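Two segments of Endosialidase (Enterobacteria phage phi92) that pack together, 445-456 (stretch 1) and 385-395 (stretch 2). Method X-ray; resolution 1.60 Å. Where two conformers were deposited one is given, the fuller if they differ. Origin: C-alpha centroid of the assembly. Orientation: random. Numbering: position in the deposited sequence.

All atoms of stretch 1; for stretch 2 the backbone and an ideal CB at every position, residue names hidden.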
ATOM      1  N   SER A 445       4.144 -12.989 -47.178  1.00 22.37           N
ATOM      2  CA  SER A 445       3.727 -14.023 -48.112  0.52 25.24           C
ATOM      3  C   SER A 445       2.400 -14.540 -47.596  1.00 24.03           C
ATOM      4  O   SER A 445       2.373 -15.524 -46.868  1.00 23.27           O
ATOM      5  CB  SER A 445       4.729 -15.182 -48.127  0.52 29.03           C
ATOM      6  OG  SER A 445       6.019 -14.777 -48.544  0.52 31.28           O
ATOM      7  N   TRP A 446       1.317 -13.865 -47.958  1.00 22.50           N
ATOM      8  CA  TRP A 446      -0.004 -14.188 -47.442  1.00 20.45           C
ATOM      9  C   TRP A 446      -0.340 -15.649 -47.697  1.00 21.35           C
ATOM     10  O   TRP A 446      -0.307 -16.096 -48.848  1.00 23.85           O
ATOM     11  CB  TRP A 446      -1.023 -13.296 -48.161  1.00 19.47           C
ATOM     12  CG  TRP A 446      -2.447 -13.358 -47.629  1.00 20.33           C
ATOM     13  CD1 TRP A 446      -3.506 -13.967 -48.226  1.00 21.19           C
ATOM     14  CD2 TRP A 446      -2.959 -12.756 -46.415  1.00 19.78           C
ATOM     15  NE1 TRP A 446      -4.644 -13.786 -47.471  1.00 21.45           N
ATOM     16  CE2 TRP A 446      -4.341 -13.037 -46.365  1.00 20.00           C
ATOM     17  CE3 TRP A 446      -2.382 -11.987 -45.387  1.00 19.81           C
ATOM     18  CZ2 TRP A 446      -5.161 -12.609 -45.312  1.00 19.95           C
ATOM     19  CZ3 TRP A 446      -3.188 -11.545 -44.357  1.00 20.27           C
ATOM     20  CH2 TRP A 446      -4.573 -11.872 -44.318  1.00 20.27           C
ATOM     21  N   PRO A 447      -0.689 -16.394 -46.636  1.00 21.39           N
ATOM     22  CA  PRO A 447      -0.891 -17.830 -46.812  1.00 21.41           C
ATOM     23  C   PRO A 447      -2.039 -18.201 -47.734  1.00 21.31           C
ATOM     24  O   PRO A 447      -3.018 -17.458 -47.885  1.00 20.24           O
ATOM     25  CB  PRO A 447      -1.293 -18.298 -45.411  1.00 21.28           C
ATOM     26  CG  PRO A 447      -0.758 -17.277 -44.480  1.00 23.04           C
ATOM     27  CD  PRO A 447      -0.780 -15.978 -45.222  1.00 21.74           C
ATOM     28  N   VAL A 448      -1.938 -19.402 -48.297  1.00 22.32           N
ATOM     29  CA  VAL A 448      -3.040 -19.956 -49.063  1.00 25.08           C
ATOM     30  C   VAL A 448      -4.114 -20.435 -48.103  1.00 22.11           C
ATOM     31  O   VAL A 448      -5.298 -20.345 -48.397  1.00 21.03           O
ATOM     32  CB  VAL A 448      -2.568 -21.103 -49.969  1.00 32.28           C
ATOM     33  CG1 VAL A 448      -3.746 -21.822 -50.580  1.00 34.46           C
ATOM     34  CG2 VAL A 448      -1.665 -20.548 -51.062  1.00 35.43           C
ATOM     35  N   SER A 449      -3.686 -20.900 -46.932  1.00 20.34           N
ATOM     36  CA  SER A 449      -4.578 -21.497 -45.956  1.00 20.00           C
ATOM     37  C   SER A 449      -3.917 -21.367 -44.604  1.00 18.39           C
ATOM     38  O   SER A 449      -2.692 -21.398 -44.502  1.00 18.55           O
ATOM     39  CB  SER A 449      -4.712 -22.981 -46.255  1.00 21.45           C
ATOM     40  OG  SER A 449      -5.399 -23.643 -45.237  1.00 22.81           O
ATOM     41  N   LEU A 450      -4.731 -21.285 -43.560  1.00 16.83           N
ATOM     42  CA  LEU A 450      -4.228 -21.356 -42.196  1.00 15.93           C
ATOM     43  C   LEU A 450      -4.403 -22.770 -41.627  1.00 16.93           C
ATOM     44  O   LEU A 450      -4.305 -22.946 -40.415  1.00 15.95           O
ATOM     45  CB  LEU A 450      -4.980 -20.360 -41.310  1.00 15.68           C
ATOM     46  CG  LEU A 450      -4.661 -18.881 -41.609  1.00 17.76           C
ATOM     47  CD1 LEU A 450      -5.439 -17.927 -40.685  1.00 15.72           C
ATOM     48  CD2 LEU A 450      -3.155 -18.603 -41.472  1.00 22.04           C
ATOM     49  N   SER A 451      -4.650 -23.774 -42.473  1.00 18.21           N
ATOM     50  CA  SER A 451      -4.880 -25.124 -41.919  1.00 21.09           C
ATOM     51  C   SER A 451      -3.754 -25.596 -41.006  1.00 19.84           C
ATOM     52  O   SER A 451      -4.008 -26.297 -40.037  1.00 19.54           O
ATOM     53  CB  SER A 451      -5.095 -26.150 -43.024  1.00 25.51           C
ATOM     54  OG  SER A 451      -3.960 -26.171 -43.866  1.00 29.16           O
ATOM     55  N   ASN A 452      -2.526 -25.190 -41.294  1.00 19.57           N
ATOM     56  CA  ASN A 452      -1.438 -25.686 -40.441  0.54 20.26           C
ATOM     57  C   ASN A 452      -0.957 -24.674 -39.414  1.00 19.44           C
ATOM     58  O   ASN A 452       0.143 -24.784 -38.878  1.00 19.78           O
ATOM     59  CB  ASN A 452      -0.280 -26.262 -41.258  0.54 24.73           C
ATOM     60  CG  ASN A 452      -0.679 -27.513 -42.006  0.54 33.09           C
ATOM     61  OD1 ASN A 452      -0.620 -27.560 -43.232  0.54 37.51           O
ATOM     62  ND2 ASN A 452      -1.116 -28.536 -41.270  0.54 35.74           N
ATOM     63  N   VAL A 453      -1.842 -23.750 -39.051  1.00 17.97           N
ATOM     64  CA  VAL A 453      -1.491 -22.780 -38.014  1.00 17.05           C
ATOM     65  C   VAL A 453      -1.009 -23.470 -36.739  1.00 15.68           C
ATOM     66  O   VAL A 453      -1.586 -24.485 -36.298  1.00 16.64           O
ATOM     67  CB  VAL A 453      -2.644 -21.772 -37.712  1.00 17.99           C
ATOM     68  CG1 VAL A 453      -3.880 -22.478 -37.171  1.00 18.00           C
ATOM     69  CG2 VAL A 453      -2.157 -20.670 -36.736  1.00 18.92           C
ATOM     70  N   GLN A 454       0.075 -22.930 -36.184  1.00 13.79           N
ATOM     71  CA  GLN A 454       0.670 -23.448 -34.963  1.00 13.83           C
ATOM     72  C   GLN A 454       0.373 -22.458 -33.833  1.00 13.82           C
ATOM     73  O   GLN A 454       0.973 -21.381 -33.749  1.00 14.80           O
ATOM     74  CB  GLN A 454       2.173 -23.634 -35.147  1.00 15.20           C
ATOM     75  CG  GLN A 454       2.819 -24.197 -33.893  1.00 16.79           C
ATOM     76  CD  GLN A 454       4.249 -24.624 -34.096  1.00 18.50           C
ATOM     77  OE1 GLN A 454       4.919 -24.159 -35.015  1.00 20.46           O
ATOM     78  NE2 GLN A 454       4.719 -25.537 -33.251  1.00 17.53           N
ATOM     79  N   TRP A 455      -0.575 -22.813 -32.975  1.00 13.19           N
ATOM     80  CA  TRP A 455      -0.818 -22.025 -31.770  1.00 13.11           C
ATOM     81  C   TRP A 455       0.055 -22.509 -30.613  1.00 13.26           C
ATOM     82  O   TRP A 455       0.116 -23.717 -30.317  1.00 13.40           O
ATOM     83  CB  TRP A 455      -2.273 -22.182 -31.342  1.00 12.52           C
ATOM     84  CG  TRP A 455      -3.312 -21.516 -32.240  1.00 12.92           C
ATOM     85  CD1 TRP A 455      -4.198 -22.140 -33.111  1.00 13.84           C
ATOM     86  CD2 TRP A 455      -3.658 -20.136 -32.234  1.00 12.29           C
ATOM     87  NE1 TRP A 455      -5.034 -21.202 -33.670  1.00 14.07           N
ATOM     88  CE2 TRP A 455      -4.740 -19.969 -33.140  1.00 13.00           C
ATOM     89  CE3 TRP A 455      -3.166 -19.023 -31.547  1.00 12.18           C
ATOM     90  CZ2 TRP A 455      -5.339 -18.732 -33.365  1.00 12.65           C
ATOM     91  CZ3 TRP A 455      -3.748 -17.797 -31.758  1.00 12.52           C
ATOM     92  CH2 TRP A 455      -4.833 -17.645 -32.673  1.00 12.36           C
ATOM     93  N   PHE A 456       0.748 -21.562 -29.980  1.00 12.31           N
ATOM     94  CA  PHE A 456       1.592 -21.857 -28.831  1.00 11.25           C
ATOM     95  C   PHE A 456       0.892 -21.424 -27.546  1.00 11.07           C
ATOM     96  O   PHE A 456       0.544 -20.260 -27.397  1.00 11.50           O
ATOM     97  CB  PHE A 456       2.896 -21.048 -28.937  1.00 11.95           C
ATOM     98  CG  PHE A 456       3.758 -21.407 -30.128  1.00 13.29           C
ATOM     99  CD1 PHE A 456       4.746 -22.392 -30.005  1.00 14.12           C
ATOM    100  CD2 PHE A 456       3.652 -20.694 -31.331  1.00 14.94           C
ATOM    101  CE1 PHE A 456       5.573 -22.723 -31.080  1.00 14.71           C
ATOM    102  CE2 PHE A 456       4.473 -21.013 -32.414  1.00 15.35           C
ATOM    103  CZ  PHE A 456       5.437 -22.007 -32.287  1.00 15.65           C
ATOM    104  N   UNK A 385     -11.778  -7.237 -49.079  1.00 16.69           N
ATOM    105  CA  UNK A 385     -10.910  -7.977 -48.187  1.00 16.87           C
ATOM    106  C   UNK A 385     -10.520  -9.315 -48.795  1.00 16.92           C
ATOM    107  O   UNK A 385     -11.265  -9.867 -49.626  1.00 18.85           O
ATOM    108  CB  UNK A 385     -11.591  -8.186 -46.833  1.00 16.87           C
ATOM    109  N   UNK A 386      -9.358  -9.823 -48.375  1.00 16.08           N
ATOM    110  CA  UNK A 386      -8.931 -11.204 -48.594  1.00 16.13           C
ATOM    111  C   UNK A 386      -8.996 -11.911 -47.232  1.00 15.48           C
ATOM    112  O   UNK A 386      -8.521 -11.355 -46.232  1.00 16.34           O
ATOM    113  CB  UNK A 386      -7.528 -11.273 -49.200  1.00 16.13           C
ATOM    114  N   UNK A 387      -9.576 -13.116 -47.189  1.00 15.12           N
ATOM    115  CA  UNK A 387      -9.901 -13.793 -45.932  1.00 15.28           C
ATOM    116  C   UNK A 387      -9.157 -15.097 -45.763  1.00 15.54           C
ATOM    117  O   UNK A 387      -8.948 -15.840 -46.753  1.00 17.00           O
ATOM    118  CB  UNK A 387     -11.406 -14.055 -45.848  1.00 15.28           C
ATOM    119  N   UNK A 388      -8.828 -15.399 -44.502  1.00 14.94           N
ATOM    120  CA  UNK A 388      -8.280 -16.694 -44.126  1.00 14.94           C
ATOM    121  C   UNK A 388      -8.982 -17.150 -42.840  1.00 14.64           C
ATOM    122  O   UNK A 388      -8.768 -16.557 -41.774  1.00 15.65           O
ATOM    123  CB  UNK A 388      -6.763 -16.621 -43.938  1.00 14.94           C
ATOM    124  N   UNK A 389      -9.805 -18.185 -42.926  1.00 14.53           N
ATOM    125  CA  UNK A 389     -10.451 -18.705 -41.726  1.00 14.33           C
ATOM    126  C   UNK A 389      -9.438 -19.488 -40.895  1.00 14.84           C
ATOM    127  O   UNK A 389      -8.709 -20.328 -41.431  1.00 15.68           O
ATOM    128  CB  UNK A 389     -11.647 -19.587 -42.091  1.00 14.33           C
ATOM    129  N   UNK A 390      -9.370 -19.239 -39.590  1.00 14.13           N
ATOM    130  CA  UNK A 390      -8.605 -20.169 -38.752  1.00 13.26           C
ATOM    131  C   UNK A 390      -9.337 -21.500 -38.690  1.00 14.23           C
ATOM    132  O   UNK A 390     -10.557 -21.526 -38.591  1.00 14.25           O
ATOM    133  CB  UNK A 390      -8.395 -19.603 -37.346  1.00 13.26           C
ATOM    134  N   UNK A 391      -8.599 -22.616 -38.767  1.00 14.43           N
ATOM    135  CA  UNK A 391      -9.285 -23.910 -38.680  1.00 15.14           C
ATOM    136  C   UNK A 391      -9.791 -24.140 -37.240  1.00 14.20           C
ATOM    137  O   UNK A 391      -9.351 -23.471 -36.283  1.00 14.95           O
ATOM    138  CB  UNK A 391      -8.350 -25.043 -39.109  1.00 15.14           C
ATOM    139  N   UNK A 392     -10.751 -25.042 -37.110  1.00 14.82           N
ATOM    140  CA  UNK A 392     -11.148 -25.552 -35.800  1.00 15.61           C
ATOM    141  C   UNK A 392     -11.971 -24.596 -34.913  1.00 15.22           C
ATOM    142  O   UNK A 392     -11.948 -24.732 -33.691  1.00 14.88           O
ATOM    143  CB  UNK A 392      -9.883 -25.952 -35.038  1.00 15.61           C
ATOM    144  N   UNK A 393     -12.725 -23.681 -35.534  1.00 14.83           N
ATOM    145  CA  UNK A 393     -13.760 -22.887 -34.838  1.00 14.50           C
ATOM    146  C   UNK A 393     -13.189 -22.140 -33.622  1.00 14.50           C
ATOM    147  O   UNK A 393     -13.617 -22.363 -32.483  1.00 14.82           O
ATOM    148  CB  UNK A 393     -14.906 -23.796 -34.390  1.00 14.50           C
ATOM    149  N   UNK A 394     -12.199 -21.282 -33.851  1.00 13.06           N
ATOM    150  CA  UNK A 394     -11.641 -20.480 -32.753  1.00 13.39           C
ATOM    151  C   UNK A 394     -12.765 -19.540 -32.296  1.00 12.42           C
ATOM    152  O   UNK A 394     -13.394 -18.860 -33.110  1.00 13.33           O
ATOM    153  CB  UNK A 394     -10.394 -19.706 -33.185  1.00 13.39           C
ATOM    154  N   UNK A 395     -13.040 -19.525 -30.992  1.00 12.14           N
ATOM    155  CA  UNK A 395     -14.224 -18.849 -30.480  1.00 11.98           C
ATOM    156  C   UNK A 395     -14.020 -18.269 -29.072  1.00 12.46           C
ATOM    157  O   UNK A 395     -13.098 -18.675 -28.335  1.00 12.32           O
ATOM    158  CB  UNK A 395     -15.404 -19.823 -30.470  1.00 11.98           C
TER

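Position 385 has nothing of stretch 1 within 5.5 Å of its ideal CB, so this neighbour sets no preference. It is Trp385.

At 386 the backbone is extended and CA-to-CB points toward stretch 1. The ideal CB lies 4.2 Å from Trp446 NE1. Small, polar or apolar residues could all sit beside the indole. The residue is Asn386, and its backbone O is 3.7 Å from Trp446 CZ2.

At 387 CA-to-CB points away, so stretch 1 leaves the choice open. Tyr387 is deposited. Its backbone matters more here: a water donates to Tyr387 O (2.8 Å) and accepts from Trp446 NE1 (2.9 Å).

Position 388 again points toward stretch 1. Its ideal CB is 3.7 Å from Leu450 CD1 and 4.5 Å from Trp446 CZ2, with Pro447 close by. An apolar side chain of middle size suits such surroundings: Leu, Ile, Met or Val. It is Leu388, with chi1 m and chi2 t, and it has the largest covered area of the contact. Leu388 CD1 lies over one face of Trp446, 3.4 Å from CE2, and 3.7 Å from Pro447 CD. Leu388 CD2 reaches Pro447 O at 3.4 Å.

Position 389 points away; stretch 1 sets no limit on that side, and a long or polar chain is possible. It is Arg389, whose NH1 and NH2 are hydrogen-bonded elsewhere in the structure. A second water donates to Arg389 O (2.8 Å) and accepts from Leu450 N (2.8 Å).

At 390 CA-to-CB points sideways. The ideal CB is 4.8 Å from Leu450 CD1, 5.1 Å from Trp455 CZ2 and 5.4 Å from Val453 CG1. A large apolar group could reach all three residues: Phe, Leu or Met. It is Phe390. Leu450 CD1 sits over its face, 3.8 Å from the ring centroid, while Val453 CG2 lies at the edge. Phe390 CE2 is 3.6 Å from Trp455 CZ2.

Position 391 points toward the turn from Leu450 to Val453. Its phi of -71° permits proline, though a small apolar residue would also fit. It is Pro391. Its CD is 3.2 Å from Leu450 O and 3.7 Å from Val453 CG1. A third water joins Pro391 O (2.8 Å) to Trp455 NE1 (2.9 Å).

Positions 392 and 393 have positive phi, which favours Gly, Asn or Asp. Both are asparagine, Asn392 and Asn393.

At 394 the ideal CB is 5.2 Å from Trp455 CZ2, which suits a branched apolar residue. Val394 places CG2 4.3 Å from Trp455 NE1.

Position 395 is out of reach. His395 ND1 donates to Asn393 O at 2.7 Å.

Stretch 2 (385-395) WNYLRFPNNVH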
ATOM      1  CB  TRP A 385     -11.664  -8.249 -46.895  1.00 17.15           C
ATOM      2  CG  TRP A 385     -12.085  -7.045 -46.147  1.00 17.92           C
ATOM      3  CD1 TRP A 385     -13.240  -6.324 -46.330  1.00 19.25           C
ATOM      4  CD2 TRP A 385     -11.388  -6.422 -45.048  1.00 17.31           C
ATOM      5  NE1 TRP A 385     -13.292  -5.278 -45.428  1.00 19.07           N
ATOM      6  CE2 TRP A 385     -12.171  -5.320 -44.631  1.00 18.01           C
ATOM      7  CE3 TRP A 385     -10.164  -6.680 -44.394  1.00 17.14           C
ATOM      8  CZ2 TRP A 385     -11.788  -4.477 -43.592  1.00 18.79           C
ATOM      9  CZ3 TRP A 385      -9.784  -5.832 -43.354  1.00 17.12           C
ATOM     10  CH2 TRP A 385     -10.596  -4.744 -42.962  1.00 17.40           C
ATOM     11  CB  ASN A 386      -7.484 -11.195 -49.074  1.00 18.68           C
ATOM     12  CG  ASN A 386      -7.355 -10.543 -50.441  1.00 24.14           C
ATOM     13  OD1 ASN A 386      -6.681  -9.521 -50.613  1.00 30.01           O
ATOM     14  ND2 ASN A 386      -8.034 -11.119 -51.409  1.00 23.73           N
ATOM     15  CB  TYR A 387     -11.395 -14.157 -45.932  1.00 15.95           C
ATOM     16  CG  TYR A 387     -12.309 -12.982 -46.137  1.00 17.83           C
ATOM     17  CD1 TYR A 387     -12.612 -12.129 -45.081  1.00 17.88           C
ATOM     18  CD2 TYR A 387     -12.870 -12.723 -47.392  1.00 18.63           C
ATOM     19  CE1 TYR A 387     -13.470 -11.036 -45.256  1.00 17.85           C
ATOM     20  CE2 TYR A 387     -13.723 -11.640 -47.584  1.00 19.32           C
ATOM     21  CZ  TYR A 387     -14.023 -10.800 -46.510  1.00 18.96           C
ATOM     22  OH  TYR A 387     -14.874  -9.728 -46.711  1.00 20.24           O
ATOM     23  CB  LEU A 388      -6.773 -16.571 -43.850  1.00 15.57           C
ATOM     24  CG  LEU A 388      -5.837 -16.339 -45.047  1.00 17.06           C
ATOM     25  CD1 LEU A 388      -4.435 -15.973 -44.562  1.00 17.90           C
ATOM     26  CD2 LEU A 388      -5.777 -17.598 -45.912  1.00 18.07           C
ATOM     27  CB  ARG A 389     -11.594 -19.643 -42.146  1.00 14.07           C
ATOM     28  CG  ARG A 389     -12.382 -20.223 -40.967  1.00 14.97           C
ATOM     29  CD  ARG A 389     -13.438 -19.255 -40.485  1.00 14.71           C
ATOM     30  NE  ARG A 389     -14.520 -19.084 -41.469  1.00 15.60           N
ATOM     31  CZ  ARG A 389     -15.617 -18.379 -41.231  1.00 15.44           C
ATOM     32  NH1 ARG A 389     -15.783 -17.744 -40.068  1.00 14.91           N
ATOM     33  NH2 ARG A 389     -16.575 -18.303 -42.162  1.00 14.27           N
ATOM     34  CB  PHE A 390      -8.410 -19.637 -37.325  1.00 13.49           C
ATOM     35  CG  PHE A 390      -7.408 -18.518 -37.212  1.00 12.97           C
ATOM     36  CD1 PHE A 390      -7.816 -17.193 -37.364  1.00 13.98           C
ATOM     37  CD2 PHE A 390      -6.067 -18.799 -36.915  1.00 13.35           C
ATOM     38  CE1 PHE A 390      -6.911 -16.150 -37.254  1.00 14.05           C
ATOM     39  CE2 PHE A 390      -5.126 -17.739 -36.787  1.00 13.66           C
ATOM     40  CZ  PHE A 390      -5.566 -16.423 -36.937  1.00 14.24           C
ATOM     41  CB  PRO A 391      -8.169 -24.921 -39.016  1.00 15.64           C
ATOM     42  CG  PRO A 391      -6.913 -24.233 -38.599  1.00 16.21           C
ATOM     43  CD  PRO A 391      -7.144 -22.766 -38.939  1.00 15.72           C
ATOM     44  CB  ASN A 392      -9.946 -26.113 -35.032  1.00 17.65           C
ATOM     45  CG  ASN A 392      -9.285 -27.279 -35.755  1.00 18.74           C
ATOM     46  OD1 ASN A 392      -8.062 -27.306 -35.941  1.00 21.13           O
ATOM     47  ND2 ASN A 392     -10.079 -28.261 -36.120  1.00 18.08           N
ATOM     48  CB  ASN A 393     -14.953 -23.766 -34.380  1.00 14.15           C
ATOM     49  CG  ASN A 393     -15.587 -24.562 -35.519  1.00 14.61           C
ATOM     50  OD1 ASN A 393     -15.247 -24.389 -36.697  1.00 16.08           O
ATOM     51  ND2 ASN A 393     -16.546 -25.433 -35.167  1.00 14.98           N
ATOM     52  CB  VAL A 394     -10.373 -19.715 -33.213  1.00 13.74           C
ATOM     53  CG1 VAL A 394      -9.796 -18.838 -32.082  1.00 13.47           C
ATOM     54  CG2 VAL A 394      -9.268 -20.726 -33.725  1.00 14.27           C
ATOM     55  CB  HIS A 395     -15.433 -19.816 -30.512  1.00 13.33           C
ATOM     56  CG  HIS A 395     -15.261 -21.001 -29.616  1.00 13.59           C
ATOM     57  ND1 HIS A 395     -14.446 -22.065 -29.933  1.00 14.00           N
ATOM     58  CD2 HIS A 395     -15.806 -21.290 -28.412  1.00 14.64           C
ATOM     59  CE1 HIS A 395     -14.488 -22.962 -28.957  1.00 14.46           C
ATOM     60  NE2 HIS A 395     -15.307 -22.513 -28.021  1.00 14.53           N
TER
HETATM   61  O   HOH W   1      -7.011 -15.021 -48.664  1.00 21.37           O
HETATM   62  O   HOH W   2      -7.444 -20.714 -43.868  1.00 22.80           O
HETATM   63  O   HOH W   3      -6.877 -22.891 -35.161  1.00 15.48           O
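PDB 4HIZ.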